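Local coordinates for protein acyl-coenzyme A oxidase 3 (Yarrowia lipolytica, PDB 5YS9) that oxidizes acyl-CoA substrates of different chain lengths to (2E)-enoyl-CoA with FAD as cofactor, passing the electrons to oxygen to give hydrogen peroxide in peroxisomal beta-oxidation, at residues Met367-Gln371 and Ala565-Arg569. Numbering follows the deposited sequence.
Sequences MAADQ and AFYER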
ATOM      1  N   MET A 367      -7.401  -1.905 -22.386  1.00 39.30           N
ATOM      2  CA  MET A 367      -8.382  -1.416 -23.356  1.00 42.30           C
ATOM      3  C   MET A 367      -8.545   0.106 -23.299  1.00 40.05           C
ATOM      4  O   MET A 367      -8.718   0.742 -24.335  1.00 40.02           O
ATOM      5  CB  MET A 367      -9.742  -2.115 -23.166  1.00 44.91           C
ATOM      6  CG  MET A 367      -9.733  -3.624 -23.418  1.00 44.04           C
ATOM      7  SD  MET A 367      -8.891  -3.966 -24.966  1.00 49.25           S
ATOM      8  CE  MET A 367      -7.255  -4.550 -24.499  1.00 52.15           C
ATOM      9  N   ALA A 368      -8.445   0.693 -22.116  1.00 34.40           N
ATOM     10  CA  ALA A 368      -8.508   2.152 -22.010  1.00 32.85           C
ATOM     11  C   ALA A 368      -7.248   2.869 -22.568  1.00 33.05           C
ATOM     12  O   ALA A 368      -7.321   3.927 -23.162  1.00 36.32           O
ATOM     13  CB  ALA A 368      -8.778   2.560 -20.591  1.00 32.05           C
ATOM     14  N   ALA A 369      -6.092   2.285 -22.397  1.00 34.89           N
ATOM     15  CA  ALA A 369      -4.903   2.744 -23.093  1.00 34.63           C
ATOM     16  C   ALA A 369      -5.013   2.670 -24.613  1.00 34.25           C
ATOM     17  O   ALA A 369      -4.517   3.547 -25.299  1.00 40.63           O
ATOM     18  CB  ALA A 369      -3.682   1.940 -22.637  1.00 34.29           C
ATOM     19  N   ASP A 370      -5.574   1.582 -25.114  1.00 37.21           N
ATOM     20  CA  ASP A 370      -5.704   1.328 -26.550  1.00 36.80           C
ATOM     21  C   ASP A 370      -6.761   2.244 -27.119  1.00 37.82           C
ATOM     22  O   ASP A 370      -6.504   2.898 -28.108  1.00 38.35           O
ATOM     23  CB  ASP A 370      -6.056  -0.143 -26.839  1.00 40.18           C
ATOM     24  CG  ASP A 370      -4.860  -1.122 -26.633  1.00 44.83           C
ATOM     25  OD1 ASP A 370      -3.732  -0.707 -26.269  1.00 51.77           O
ATOM     26  OD2 ASP A 370      -5.040  -2.341 -26.839  1.00 44.24           O
ATOM     27  N   GLN A 371      -7.938   2.315 -26.482  1.00 40.42           N
ATOM     28  CA  GLN A 371      -9.010   3.200 -26.916  1.00 37.85           C
ATOM     29  C   GLN A 371      -8.562   4.655 -26.964  1.00 40.65           C
ATOM     30  O   GLN A 371      -8.958   5.419 -27.869  1.00 40.81           O
ATOM     31  CB  GLN A 371     -10.215   3.040 -26.016  1.00 44.81           C
ATOM     32  CG  GLN A 371     -11.466   3.887 -26.361  1.00 54.03           C
ATOM     33  CD  GLN A 371     -12.354   3.311 -27.475  1.00 62.59           C
ATOM     34  OE1 GLN A 371     -13.574   3.239 -27.302  1.00 79.05           O
ATOM     35  NE2 GLN A 371     -11.761   2.898 -28.611  1.00 56.00           N
ATOM     36  N   ALA A 565     -14.697   1.690 -22.627  1.00 43.46           N
ATOM     37  CA  ALA A 565     -13.564   1.245 -23.441  1.00 38.99           C
ATOM     38  C   ALA A 565     -13.425  -0.269 -23.498  1.00 41.45           C
ATOM     39  O   ALA A 565     -13.101  -0.811 -24.563  1.00 39.72           O
ATOM     40  CB  ALA A 565     -12.280   1.884 -22.971  1.00 38.70           C
ATOM     41  N   PHE A 566     -13.701  -0.962 -22.389  1.00 40.03           N
ATOM     42  CA  PHE A 566     -13.678  -2.426 -22.424  1.00 41.10           C
ATOM     43  C   PHE A 566     -14.665  -2.986 -23.478  1.00 40.48           C
ATOM     44  O   PHE A 566     -14.272  -3.710 -24.390  1.00 38.23           O
ATOM     45  CB  PHE A 566     -13.971  -3.000 -21.020  1.00 42.32           C
ATOM     46  CG  PHE A 566     -13.331  -4.352 -20.727  1.00 38.63           C
ATOM     47  CD1 PHE A 566     -12.833  -5.196 -21.728  1.00 39.45           C
ATOM     48  CD2 PHE A 566     -13.285  -4.805 -19.415  1.00 41.12           C
ATOM     49  CE1 PHE A 566     -12.290  -6.447 -21.412  1.00 39.26           C
ATOM     50  CE2 PHE A 566     -12.742  -6.057 -19.096  1.00 38.66           C
ATOM     51  CZ  PHE A 566     -12.258  -6.875 -20.092  1.00 37.11           C
ATOM     52  N   TYR A 567     -15.935  -2.602 -23.373  1.00 45.57           N
ATOM     53  CA  TYR A 567     -16.984  -3.074 -24.315  1.00 43.82           C
ATOM     54  C   TYR A 567     -16.741  -2.676 -25.781  1.00 41.38           C
ATOM     55  O   TYR A 567     -16.818  -3.526 -26.681  1.00 34.07           O
ATOM     56  CB  TYR A 567     -18.357  -2.614 -23.827  1.00 39.44           C
ATOM     57  CG  TYR A 567     -18.837  -3.339 -22.575  1.00 39.77           C
ATOM     58  CD1 TYR A 567     -18.868  -4.731 -22.517  1.00 38.60           C
ATOM     59  CD2 TYR A 567     -19.286  -2.634 -21.439  1.00 40.31           C
ATOM     60  CE1 TYR A 567     -19.328  -5.402 -21.382  1.00 36.77           C
ATOM     61  CE2 TYR A 567     -19.755  -3.303 -20.295  1.00 36.47           C
ATOM     62  CZ  TYR A 567     -19.763  -4.685 -20.279  1.00 37.94           C
ATOM     63  OH  TYR A 567     -20.240  -5.367 -19.190  1.00 40.39           O
ATOM     64  N   GLU A 568     -16.370  -1.406 -25.991  1.00 44.22           N
ATOM     65  CA  GLU A 568     -16.078  -0.873 -27.339  1.00 45.81           C
ATOM     66  C   GLU A 568     -14.977  -1.635 -28.031  1.00 43.55           C
ATOM     67  O   GLU A 568     -15.046  -1.865 -29.233  1.00 49.29           O
ATOM     68  CB  GLU A 568     -15.727   0.642 -27.322  1.00 53.46           C
ATOM     69  CG  GLU A 568     -16.806   1.579 -27.898  1.00 66.38           C
ATOM     70  CD  GLU A 568     -17.159   2.796 -27.014  1.00 72.34           C
ATOM     71  OE1 GLU A 568     -18.312   2.820 -26.501  1.00 67.92           O
ATOM     72  OE2 GLU A 568     -16.316   3.729 -26.839  1.00 71.17           O
ATOM     73  N   ARG A 569     -13.945  -2.011 -27.286  1.00 44.28           N
ATOM     74  CA  ARG A 569     -12.776  -2.694 -27.870  1.00 45.90           C
ATOM     75  C   ARG A 569     -13.103  -4.157 -28.160  1.00 41.88           C
ATOM     76  O   ARG A 569     -12.578  -4.719 -29.111  1.00 42.30           O
ATOM     77  CB  ARG A 569     -11.522  -2.601 -26.957  1.00 49.16           C
ATOM     78  CG  ARG A 569     -10.903  -1.206 -26.749  1.00 48.79           C
ATOM     79  CD  ARG A 569     -10.280  -0.543 -27.985  1.00 51.07           C
ATOM     80  NE  ARG A 569      -9.514  -1.466 -28.827  1.00 51.86           N
ATOM     81  CZ  ARG A 569      -9.632  -1.606 -30.153  1.00 50.43           C
ATOM     82  NH1 ARG A 569     -10.466  -0.862 -30.879  1.00 50.42           N
ATOM     83  NH2 ARG A 569      -8.878  -2.505 -30.768  1.00 50.85           N
TER
HETATM   84  O   HOH W   1      -7.291  -3.781 -28.405  1.00 64.95           O
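Met367-Gln371 and Ala565-Arg569 are short lengths of two helices that cross at 69°, their axes 8.8 Å apart where they come closest. At the crossing two alanines meet: the CB of Ala565 lies 3.9 Å from the CA of Ala368 and equally near the CB of Gln371. Next to the alanines, Met367 presents its CG to the Phe566 ring, 3.9 Å from CD1, while the ring itself reaches on to Tyr363 and Ala364 of helix 349-385 and to Leu585 and Ala586 of helix 579-596. The bends in the methionine chain bring SD to 3.6 Å from the CB of Arg569, the two side chains running roughly at right angles. In the all-helical C-terminal half of the acyl-CoA oxidase fold, this crossing joins helix 349-385 of the C-alpha1 region to helix 547-573 of the following helical region. One turn on from Met367, Gln371 holds CG anti to the backbone N (chi1 -178°), which lays CG over the Ala565 methyl, 4.0 Å from CB, and sends the amide on to Glu568 and the CD of Arg569. Trimmed to an alanine, this position would probably lose the CG contact over that methyl and the cover on Arg569 CD, and leave the Glu568 carboxylate without its polar neighbour. The NE of Arg569 passes 4.2 Å from the Asp370 CB, but the charged groups do not touch; a water in plane at the guanidinium edge accepts from NH2 (3.1 Å) and donates to Asp370 OD2, while OD1 of that aspartate forms a salt bridge with Lys366.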